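Local atomic coordinates of ribulose-bisphosphate carboxylase (Alicyclobacillus acidocaldarius subsp. acidocaldarius, PDB entry 4NAS), a protein that belongs to the ribulose-bisphosphate carboxylase large-chain family, pairing an N-terminal ferredoxin-like alpha+beta domain with a TIM-barrel domain that carries a metal site. Residues A85-N88 / S93-V96; E31-G36 / I78-P83; D11-T16 / V96-K101; G40-L45 / S51-H56. All blocks are in the same frame, centred on the assembly; numbering follows the deposited sequence. Where two conformers were deposited one is given.

Interaction 1: residues A85-N88 / S93-V96; sequences ANLN and SLLV
Leu87 and Asn88, in the turn after strand 73-83, lean on the first turn of helix 91-99. The apolar part belongs to Leu87. Its two methyls divide the work: CD1 meets CD1 of Leu94 at 4.1 Å, the two side chains crossing at a slant, while CD2 rests near the carbonyl of Ser93, 3.6 Å from its O. That O also accepts a hydrogen bond from the next turn, from OG1 of Thr97. The polar part is the amide of Asn88 beside Ser93. Asn88 OD1 lies 3.1 Å from Ser93 CB, yet its hydrogen-bond partner is Thr90 OG1, in the connection between the segments, and Ser93 OG is likewise bonded to the O of Thr90. Ser93 OG sits between its own N and carbonyl carbon (chi1 67°), which turns it back toward the start of the helix. The backbone N of Asn88 is buried here without a partner in the model. The contact thus closes the strand-to-helix connection of the N-terminal domain on itself. Phe182 of the second subunit packs on Asn88 and Ser93, and Leu94 leans on Met115, just past strand 108-114.

Interaction 2: residues E31-G36 / I78-P83; sequences EGIAVG and IDIAYP
Ile33 and Ala34 of helix 26-36 press down on Ile80 and Tyr82 of strand 73-83, and the contact is almost wholly apolar. Helix 26-36, the first helix of the ferredoxin-like fold, lies nearly along strand 73-83: the two segments run at 14° to each other with their axes 8.6 Å apart. Ile33 and Ile80 are set roughly perpendicular. The branch methyl CG2 of Ile33 does the touching, 3.9 Å from CG1 of Ile80; it stands anti to the backbone N, because CG1 takes the position beside that N (chi1 -64°). The same methyl reaches the far end of Tyr82, 3.4 Å from OH, where the two side chains meet at a slant. The other branch of Ile80, CG2, turns to Ala34 and lies 4.0 Å from its CA and 4.1 Å from its CB, so the small alanine brings the helix backbone close to the strand. Ile80 CG2 also covers one face of the Tyr82 ring, 3.4 Å above the plane and displaced toward the rim. One isoleucine is therefore shared between the helix above it and the tyrosine two residues along its own strand. Around this group, Val60 of strand 59-68 and Tyr17 of strand 12-22 touch Ile80 from the two neighbouring strands, while Thr97 and Val98 of helix 91-99 pack against Tyr82. The contact thus lies on the helix-covered face of the N-terminal sheet, between helix 26-36 and strand 73-83.

Interaction 3: residues D11-T16 / V96-K101; sequences DAVVAT and VTVFGK
Strand 12-16 and helix 91-99 come nearest at Ala15 and Val98, whose CA atoms are 6.9 Å apart. This is helix-on-sheet packing within the ferredoxin-like alpha+beta fold of the N-terminal domain, and it is slight, burying 83 Å² in all. Val13 and Ala15, two residues apart, direct their CB atoms at the helix, and Val98 answers both. Val13 has two conformers; in one of them CG1 stands anti to the backbone N (chi1 170°) and is the branch that reaches the helix, 4.1 Å from Val98 CG1, the two valines crossing almost squarely. Val98 thus sits against one valine and one alanine of the strand. Neighbouring strands extend the patch, Leu113 of strand 108-114 touching both Val13 and Ala15. The carbonyl O of Val98 is bonded to the hydroxyl of Tyr17, farther along strand 12-22, a polar tie beside the apolar patch. On the helix side, Phe182 of the second subunit packs on Thr97. The alanine contact is the looser one: Ala15 CB meets the stem of the valine, at 4.5 Å from Val98 CB.

Interaction 4: residues G40-L45 / S51-H56; sequences GTWTDL and SEVAKH
In the ferredoxin-like N-terminal domain, the connection between helix 26-36 and strand 59-68 carries the extra helix 47-54, and here it folds back on itself: the irregular chain of residues 40-45 runs into that helix, and Trp42 and Leu45 then lie against it at Val53 and Ala54. The indole of Trp42 comes edge-on to Ala54. Its outer carbon CH2 is 3.7 Å from Ala54 CA and 3.9 Å from Ala54 CB, both near the plane of the ring. CZ3, the next atom round the ring, is 4.3 Å from CG1 of Val53. The tryptophan CG lies beside its own backbone N (chi1 -70°), from where the six-membered ring extends to the helix, although the residue as a whole remains exposed. Val53 is the buried member and splits its branches, CG1 to the indole and CG2 to Leu45. Behind this patch the loop is tightened by its own bonds. Asp44 is the centre of an inverse gamma turn, with Leu45 N bonded to Thr43 O at 2.7 Å, and Thr41 OG1 donates to the carbonyl O of Trp42 from 25° out of the carbonyl plane. Farther along the segment, His56 links Asn86 through ND1 and Tyr186 of the second subunit through NE2. Leu45 reaches the helix through a single methyl, CD1, which approaches Val53 CG2 to 3.7 Å.

Overall arrangement
All four contacts lie in the N-terminal domain, on the same side of the chain's centre. Interactions 1 and 3 both use helix 91-99, and their segments overlap at Val96; their centres are 8 Å apart. Interaction 2 is equally close to interaction 3, and the two meet through neighbouring strands 73-83 and 12-22 of one sheet. Along the chain, interaction 3 closes the widest loop; interaction 2 is nested inside it, and interaction 4 inside interaction 2, while interaction 1 follows and ends on the same stretch as interaction 3. Interaction 4 is 18 Å from interaction 1, yet a side-chain hydrogen bond bridges them. Interactions 1, 3 and 4 also touch the second subunit, so this part of the domain lies against it.

Interaction 1: residues A85-N88 / S93-V96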
loop_
_atom_site.group_PDB
_atom_site.type_symbol
_atom_site.label_atom_id
_atom_site.label_comp_id
_atom_site.label_asym_id
_atom_site.label_seq_id
_atom_site.Cartn_x
_atom_site.Cartn_y
_atom_site.Cartn_z
ATOM N N ALA B 85 9.690 -20.531 -6.486
ATOM C CA ALA B 85 10.765 -20.822 -5.561
ATOM C C ALA B 85 11.487 -19.580 -5.076
ATOM O O ALA B 85 12.237 -19.659 -4.110
ATOM C CB ALA B 85 11.758 -21.792 -6.186
ATOM N N ASN B 86 11.278 -18.442 -5.738
ATOM C CA ASN B 86 11.912 -17.203 -5.292
ATOM C C ASN B 86 11.080 -16.424 -4.279
ATOM O O ASN B 86 11.548 -15.417 -3.729
ATOM C CB ASN B 86 12.239 -16.288 -6.475
ATOM C CG ASN B 86 13.115 -16.956 -7.475
ATOM O OD1 ASN B 86 13.827 -17.909 -7.145
ATOM N ND2 ASN B 86 13.068 -16.486 -8.713
ATOM N N LEU B 87 9.852 -16.884 -4.048
ATOM C CA LEU B 87 8.954 -16.215 -3.109
ATOM C C LEU B 87 9.087 -16.895 -1.745
ATOM O O LEU B 87 9.790 -17.907 -1.603
ATOM C CB LEU B 87 7.497 -16.214 -3.624
ATOM C CG LEU B 87 7.289 -15.582 -5.011
ATOM C CD1 LEU B 87 5.817 -15.544 -5.425
ATOM C CD2 LEU B 87 7.880 -14.181 -5.080
ATOM N N ASN B 88 8.428 -16.334 -0.738
ATOM C CA ASN B 88 8.559 -16.840 0.628
ATOM C C ASN B 88 7.209 -16.915 1.322
ATOM O O ASN B 88 7.154 -16.912 2.539
ATOM C CB ASN B 88 9.529 -15.967 1.458
ATOM C CG ASN B 88 8.964 -14.565 1.759
ATOM O OD1 ASN B 88 7.842 -14.242 1.361
ATOM N ND2 ASN B 88 9.735 -13.740 2.472
ATOM N N SER B 93 6.560 -10.448 -0.668
ATOM C CA SER B 93 7.447 -11.099 -1.629
ATOM C C SER B 93 6.778 -11.085 -2.996
ATOM O O SER B 93 7.404 -10.782 -4.001
ATOM C CB SER B 93 7.726 -12.537 -1.229
ATOM O OG SER B 93 6.532 -13.290 -1.342
ATOM N N LEU B 94 5.483 -11.374 -3.005
ATOM C CA LEU B 94 4.712 -11.404 -4.223
ATOM C C LEU B 94 4.704 -10.036 -4.923
ATOM O O LEU B 94 5.059 -9.921 -6.101
ATOM C CB LEU B 94 3.285 -11.868 -3.915
ATOM C CG LEU B 94 2.356 -11.809 -5.127
ATOM C CD1 LEU B 94 2.894 -12.742 -6.245
ATOM C CD2 LEU B 94 0.901 -12.148 -4.757
ATOM N N LEU B 95 4.300 -9.000 -4.192
ATOM C CA LEU B 95 4.182 -7.648 -4.769
ATOM C C LEU B 95 5.523 -7.031 -5.204
ATOM O O LEU B 95 5.640 -6.409 -6.278
ATOM C CB LEU B 95 3.418 -6.725 -3.783
ATOM C CG LEU B 95 1.943 -7.154 -3.707
ATOM C CD1 LEU B 95 1.069 -6.272 -2.778
ATOM C CD2 LEU B 95 1.332 -7.162 -5.106
ATOM N N VAL B 96 6.550 -7.210 -4.383
ATOM C CA VAL B 96 7.863 -6.613 -4.689
ATOM C C VAL B 96 8.468 -7.271 -5.926
ATOM O O VAL B 96 9.178 -6.634 -6.719
ATOM C CB VAL B 96 8.835 -6.768 -3.531
ATOM C CG1 VAL B 96 10.302 -6.499 -3.997
ATOM C CG2 VAL B 96 8.482 -5.838 -2.390
#

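Interaction 2: residues E31-G36 / I78-P83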
loop_
_atom_site.group_PDB
_atom_site.type_symbol
_atom_site.label_atom_id
_atom_site.label_comp_id
_atom_site.label_asym_id
_atom_site.label_seq_id
_atom_site.Cartn_x
_atom_site.Cartn_y
_atom_site.Cartn_z
ATOM N N GLU B 31 12.677 -9.369 -21.772
ATOM C CA GLU B 31 13.770 -10.246 -21.341
ATOM C C GLU B 31 14.483 -9.694 -20.095
ATOM O O GLU B 31 14.835 -10.439 -19.178
ATOM C CB GLU B 31 14.772 -10.459 -22.490
ATOM C CG GLU B 31 15.726 -11.635 -22.297
ATOM C CD GLU B 31 15.052 -12.996 -22.468
ATOM O OE1 GLU B 31 15.647 -14.007 -22.033
ATOM O OE2 GLU B 31 13.940 -13.061 -23.042
ATOM N N GLY B 32 14.682 -8.382 -20.065
ATOM C CA GLY B 32 15.289 -7.728 -18.922
ATOM C C GLY B 32 14.467 -7.879 -17.658
ATOM O O GLY B 32 15.011 -8.141 -16.587
ATOM N N ILE B 33 13.155 -7.699 -17.780
ATOM C CA ILE B 33 12.240 -7.950 -16.666
ATOM C C ILE B 33 12.345 -9.391 -16.158
ATOM O O ILE B 33 12.525 -9.615 -14.958
ATOM C CB ILE B 33 10.776 -7.629 -17.049
ATOM C CG1 ILE B 33 10.620 -6.138 -17.360
ATOM C CG2 ILE B 33 9.802 -8.053 -15.932
ATOM C CD1 ILE B 33 9.311 -5.808 -18.052
ATOM N N ALA B 34 12.253 -10.360 -17.073
ATOM C CA ALA B 34 12.230 -11.773 -16.690
ATOM C C ALA B 34 13.502 -12.221 -15.960
ATOM O O ALA B 34 13.447 -13.028 -15.035
ATOM C CB ALA B 34 11.979 -12.648 -17.906
ATOM N N VAL B 35 14.642 -11.689 -16.387
ATOM C CA VAL B 35 15.929 -12.012 -15.775
ATOM C C VAL B 35 16.221 -11.139 -14.549
ATOM O O VAL B 35 16.589 -11.645 -13.489
ATOM C CB VAL B 35 17.065 -11.908 -16.819
ATOM C CG1 VAL B 35 18.464 -11.986 -16.167
ATOM C CG2 VAL B 35 16.886 -12.987 -17.888
ATOM N N GLY B 36 16.030 -9.831 -14.689
ATOM C CA GLY B 36 16.363 -8.887 -13.633
ATOM C C GLY B 36 15.539 -8.999 -12.358
ATOM O O GLY B 36 16.022 -8.676 -11.277
ATOM N N ILE B 78 2.435 -7.837 -21.939
ATOM C CA ILE B 78 3.560 -8.741 -21.820
ATOM C C ILE B 78 3.211 -9.672 -20.684
ATOM O O ILE B 78 2.661 -9.216 -19.682
ATOM C CB ILE B 78 4.825 -7.962 -21.478
ATOM C CG1 ILE B 78 5.238 -7.100 -22.669
ATOM C CG2 ILE B 78 5.946 -8.898 -21.089
ATOM C CD1 ILE B 78 6.339 -6.136 -22.352
ATOM N N ASP B 79 3.484 -10.967 -20.851
ATOM C CA ASP B 79 3.307 -11.939 -19.771
ATOM C C ASP B 79 4.687 -12.388 -19.289
ATOM O O ASP B 79 5.514 -12.797 -20.106
ATOM C CB ASP B 79 2.536 -13.182 -20.257
ATOM C CG ASP B 79 1.121 -12.872 -20.748
ATOM O OD1 ASP B 79 0.492 -11.905 -20.280
ATOM O OD2 ASP B 79 0.630 -13.636 -21.607
ATOM N N ILE B 80 4.942 -12.306 -17.982
ATOM C CA ILE B 80 6.218 -12.760 -17.410
ATOM C C ILE B 80 5.976 -13.864 -16.364
ATOM O O ILE B 80 5.080 -13.732 -15.514
ATOM C CB ILE B 80 6.996 -11.599 -16.738
ATOM C CG1 ILE B 80 7.235 -10.441 -17.717
ATOM C CG2 ILE B 80 8.322 -12.088 -16.164
ATOM C CD1 ILE B 80 8.066 -10.826 -18.952
ATOM N N ALA B 81 6.742 -14.955 -16.439
ATOM C CA ALA B 81 6.655 -16.035 -15.452
ATOM C C ALA B 81 7.756 -15.921 -14.389
ATOM O O ALA B 81 8.943 -15.917 -14.720
ATOM C CB ALA B 81 6.718 -17.390 -16.135
ATOM N N TYR B 82 7.347 -15.822 -13.127
ATOM C CA TYR B 82 8.261 -15.729 -11.980
ATOM C C TYR B 82 8.205 -17.010 -11.163
ATOM O O TYR B 82 7.188 -17.295 -10.526
ATOM C CB TYR B 82 7.864 -14.569 -11.052
ATOM C CG TYR B 82 7.872 -13.217 -11.719
ATOM C CD1 TYR B 82 6.752 -12.768 -12.423
ATOM C CD2 TYR B 82 8.984 -12.384 -11.652
ATOM C CE1 TYR B 82 6.745 -11.546 -13.037
ATOM C CE2 TYR B 82 8.968 -11.130 -12.264
ATOM C CZ TYR B 82 7.840 -10.727 -12.958
ATOM O OH TYR B 82 7.776 -9.511 -13.587
ATOM N N PRO B 83 9.301 -17.776 -11.162
ATOM C CA PRO B 83 9.334 -19.077 -10.482
ATOM C C PRO B 83 8.933 -18.913 -9.030
ATOM O O PRO B 83 9.394 -17.977 -8.380
ATOM C CB PRO B 83 10.816 -19.477 -10.568
ATOM C CG PRO B 83 11.325 -18.778 -11.781
ATOM C CD PRO B 83 10.572 -17.459 -11.838
#

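Interaction 3: residues D11-T16 / V96-K101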
loop_
_atom_site.group_PDB
_atom_site.type_symbol
_atom_site.label_atom_id
_atom_site.label_comp_id
_atom_site.label_asym_id
_atom_site.label_seq_id
_atom_site.Cartn_x
_atom_site.Cartn_y
_atom_site.Cartn_z
ATOM N N ASP B 11 4.749 -23.897 -12.351
ATOM C CA ASP B 11 5.580 -23.677 -11.170
ATOM C C ASP B 11 5.894 -22.194 -10.952
ATOM O O ASP B 11 6.829 -21.846 -10.217
ATOM C CB ASP B 11 6.886 -24.470 -11.283
ATOM N N ALA B 12 5.115 -21.315 -11.577
ATOM C CA ALA B 12 5.445 -19.893 -11.555
ATOM C C ALA B 12 4.212 -19.000 -11.517
ATOM O O ALA B 12 3.144 -19.386 -11.960
ATOM C CB ALA B 12 6.295 -19.537 -12.769
ATOM N N VAL B 13 4.367 -17.806 -10.973
ATOM C CA VAL B 13 3.336 -16.780 -11.060
ATOM C C VAL B 13 3.453 -16.124 -12.420
ATOM O O VAL B 13 4.529 -15.647 -12.775
ATOM C CB VAL B 13 3.558 -15.692 -9.983
ATOM C CG1 VAL B 13 2.632 -14.488 -10.217
ATOM C CG2 VAL B 13 3.359 -16.279 -8.603
ATOM N N VAL B 14 2.374 -16.105 -13.191
ATOM C CA VAL B 14 2.420 -15.427 -14.482
ATOM C C VAL B 14 1.642 -14.115 -14.396
ATOM O O VAL B 14 0.411 -14.102 -14.197
ATOM C CB VAL B 14 1.875 -16.302 -15.627
ATOM C CG1 VAL B 14 2.017 -15.578 -16.945
ATOM C CG2 VAL B 14 2.631 -17.643 -15.671
ATOM N N ALA B 15 2.374 -13.018 -14.527
ATOM C CA ALA B 15 1.790 -11.689 -14.500
ATOM C C ALA B 15 1.656 -11.121 -15.910
ATOM O O ALA B 15 2.550 -11.270 -16.738
ATOM C CB ALA B 15 2.636 -10.765 -13.639
ATOM N N THR B 16 0.521 -10.478 -16.164
ATOM C CA THR B 16 0.255 -9.784 -17.409
ATOM C C THR B 16 0.267 -8.302 -17.132
ATOM O O THR B 16 -0.470 -7.840 -16.248
ATOM C CB THR B 16 -1.135 -10.139 -17.947
ATOM O OG1 THR B 16 -1.211 -11.543 -18.193
ATOM C CG2 THR B 16 -1.432 -9.379 -19.244
ATOM N N VAL B 96 6.550 -7.210 -4.383
ATOM C CA VAL B 96 7.863 -6.613 -4.689
ATOM C C VAL B 96 8.468 -7.271 -5.926
ATOM O O VAL B 96 9.178 -6.634 -6.719
ATOM C CB VAL B 96 8.835 -6.768 -3.531
ATOM C CG1 VAL B 96 10.302 -6.499 -3.997
ATOM C CG2 VAL B 96 8.482 -5.838 -2.390
ATOM N N THR B 97 8.173 -8.550 -6.085
ATOM C CA THR B 97 8.650 -9.296 -7.253
ATOM C C THR B 97 7.888 -8.904 -8.527
ATOM O O THR B 97 8.502 -8.579 -9.541
ATOM C CB THR B 97 8.555 -10.804 -7.002
ATOM O OG1 THR B 97 9.327 -11.137 -5.835
ATOM C CG2 THR B 97 9.033 -11.611 -8.233
ATOM N N VAL B 98 6.555 -8.907 -8.484
ATOM C CA VAL B 98 5.794 -8.718 -9.730
ATOM C C VAL B 98 5.532 -7.266 -10.137
ATOM O O VAL B 98 5.254 -6.995 -11.309
ATOM C CB VAL B 98 4.469 -9.521 -9.744
ATOM C CG1 VAL B 98 4.715 -11.001 -9.429
ATOM C CG2 VAL B 98 3.456 -8.921 -8.777
ATOM N N PHE B 99 5.596 -6.342 -9.177
ATOM C CA PHE B 99 5.261 -4.939 -9.436
ATOM C C PHE B 99 5.929 -4.068 -8.372
ATOM O O PHE B 99 5.298 -3.190 -7.775
ATOM C CB PHE B 99 3.738 -4.728 -9.465
ATOM C CG PHE B 99 3.283 -3.654 -10.446
ATOM C CD1 PHE B 99 3.708 -3.671 -11.763
ATOM C CD2 PHE B 99 2.442 -2.629 -10.035
ATOM C CE1 PHE B 99 3.290 -2.696 -12.656
ATOM C CE2 PHE B 99 2.023 -1.642 -10.920
ATOM C CZ PHE B 99 2.449 -1.667 -12.227
ATOM N N GLY B 100 7.213 -4.330 -8.144
ATOM C CA GLY B 100 7.978 -3.629 -7.117
ATOM C C GLY B 100 8.672 -2.451 -7.767
ATOM O O GLY B 100 8.114 -1.341 -7.876
ATOM N N LYS B 101 9.892 -2.708 -8.223
ATOM C CA LYS B 101 10.610 -1.750 -9.043
ATOM C C LYS B 101 9.865 -1.529 -10.353
ATOM O O LYS B 101 9.899 -0.440 -10.907
ATOM C CB LYS B 101 12.023 -2.246 -9.335
ATOM C CG LYS B 101 12.823 -1.285 -10.184
ATOM C CD LYS B 101 13.647 -2.009 -11.226
ATOM C CE LYS B 101 14.882 -2.630 -10.612
ATOM N NZ LYS B 101 15.547 -3.605 -11.528
#

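Interaction 4: residues G40-L45 / S51-H56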
loop_
_atom_site.group_PDB
_atom_site.type_symbol
_atom_site.label_atom_id
_atom_site.label_comp_id
_atom_site.label_asym_id
_atom_site.label_seq_id
_atom_site.Cartn_x
_atom_site.Cartn_y
_atom_site.Cartn_z
ATOM N N GLY B 40 18.348 -11.695 -11.170
ATOM C CA GLY B 40 19.096 -10.450 -11.218
ATOM C C GLY B 40 19.940 -10.374 -12.473
ATOM O O GLY B 40 19.680 -9.560 -13.360
ATOM N N THR B 41 20.946 -11.238 -12.544
ATOM C CA THR B 41 21.766 -11.367 -13.739
ATOM C C THR B 41 22.487 -12.710 -13.735
ATOM O O THR B 41 22.610 -13.362 -12.692
ATOM C CB THR B 41 22.817 -10.242 -13.853
ATOM O OG1 THR B 41 23.706 -10.534 -14.938
ATOM C CG2 THR B 41 23.627 -10.145 -12.584
ATOM N N TRP B 42 22.952 -13.128 -14.905
ATOM C CA TRP B 42 23.728 -14.353 -14.991
ATOM C C TRP B 42 25.092 -14.124 -14.375
ATOM O O TRP B 42 25.671 -13.050 -14.519
ATOM C CB TRP B 42 23.817 -14.841 -16.437
ATOM C CG TRP B 42 22.486 -15.345 -16.919
ATOM C CD1 TRP B 42 21.606 -14.697 -17.738
ATOM C CD2 TRP B 42 21.865 -16.585 -16.563
ATOM N NE1 TRP B 42 20.485 -15.469 -17.933
ATOM C CE2 TRP B 42 20.616 -16.631 -17.219
ATOM C CE3 TRP B 42 22.247 -17.665 -15.756
ATOM C CZ2 TRP B 42 19.748 -17.717 -17.096
ATOM C CZ3 TRP B 42 21.385 -18.745 -15.636
ATOM C CH2 TRP B 42 20.149 -18.763 -16.304
ATOM N N THR B 43 25.602 -15.138 -13.683
ATOM C CA THR B 43 26.892 -15.042 -13.001
ATOM C C THR B 43 27.905 -16.020 -13.611
ATOM O O THR B 43 27.522 -17.079 -14.112
ATOM C CB THR B 43 26.733 -15.379 -11.514
ATOM O OG1 THR B 43 25.993 -16.599 -11.390
ATOM C CG2 THR B 43 25.972 -14.287 -10.801
ATOM N N ASP B 44 29.188 -15.671 -13.555
ATOM C CA ASP B 44 30.249 -16.538 -14.102
ATOM C C ASP B 44 30.495 -17.791 -13.242
ATOM O O ASP B 44 31.548 -17.923 -12.613
ATOM C CB ASP B 44 31.558 -15.746 -14.287
ATOM C CG ASP B 44 32.596 -16.497 -15.129
ATOM O OD1 ASP B 44 32.215 -17.133 -16.135
ATOM O OD2 ASP B 44 33.801 -16.441 -14.791
ATOM N N LEU B 45 29.520 -18.702 -13.229
ATOM C CA LEU B 45 29.597 -19.946 -12.456
ATOM C C LEU B 45 29.987 -21.126 -13.347
ATOM O O LEU B 45 29.909 -21.029 -14.569
ATOM C CB LEU B 45 28.240 -20.238 -11.805
ATOM C CG LEU B 45 27.741 -19.333 -10.673
ATOM C CD1 LEU B 45 26.293 -19.664 -10.335
ATOM C CD2 LEU B 45 28.616 -19.457 -9.439
ATOM N N SER B 51 23.003 -24.442 -14.772
ATOM C CA SER B 51 21.804 -25.253 -14.961
ATOM C C SER B 51 20.898 -25.231 -13.726
ATOM O O SER B 51 19.670 -25.214 -13.845
ATOM C CB SER B 51 22.203 -26.693 -15.312
ATOM O OG SER B 51 21.071 -27.532 -15.477
ATOM N N GLU B 52 21.510 -25.216 -12.544
ATOM C CA GLU B 52 20.771 -25.199 -11.290
ATOM C C GLU B 52 20.180 -23.817 -11.021
ATOM O O GLU B 52 19.028 -23.695 -10.570
ATOM C CB GLU B 52 21.685 -25.616 -10.141
ATOM N N VAL B 53 20.972 -22.785 -11.307
ATOM C CA VAL B 53 20.538 -21.395 -11.143
ATOM C C VAL B 53 19.412 -21.078 -12.126
ATOM O O VAL B 53 18.485 -20.314 -11.815
ATOM C CB VAL B 53 21.724 -20.397 -11.336
ATOM C CG1 VAL B 53 21.244 -18.955 -11.363
ATOM C CG2 VAL B 53 22.761 -20.584 -10.230
ATOM N N ALA B 54 19.498 -21.693 -13.303
ATOM C CA ALA B 54 18.532 -21.496 -14.381
ATOM C C ALA B 54 17.098 -21.707 -13.914
ATOM O O ALA B 54 16.186 -21.015 -14.363
ATOM C CB ALA B 54 18.849 -22.416 -15.557
ATOM N N LYS B 55 16.911 -22.651 -12.998
ATOM C CA LYS B 55 15.585 -22.969 -12.485
ATOM C C LYS B 55 14.989 -21.833 -11.652
ATOM O O LYS B 55 13.792 -21.833 -11.383
ATOM C CB LYS B 55 15.607 -24.277 -11.681
ATOM C CG LYS B 55 15.661 -24.092 -10.166
ATOM C CD LYS B 55 14.652 -24.989 -9.459
ATOM C CE LYS B 55 14.108 -24.330 -8.193
ATOM N NZ LYS B 55 13.024 -25.144 -7.563
ATOM N N HIS B 56 15.821 -20.873 -11.254
ATOM C CA HIS B 56 15.358 -19.700 -10.520
ATOM C C HIS B 56 15.100 -18.526 -11.460
ATOM O O HIS B 56 14.642 -17.455 -11.031
ATOM C CB HIS B 56 16.377 -19.285 -9.451
ATOM C CG HIS B 56 16.420 -20.197 -8.265
ATOM N ND1 HIS B 56 15.577 -20.049 -7.183
ATOM C CD2 HIS B 56 17.197 -21.274 -7.993
ATOM C CE1 HIS B 56 15.838 -20.990 -6.293
ATOM N NE2 HIS B 56 16.818 -21.748 -6.761
#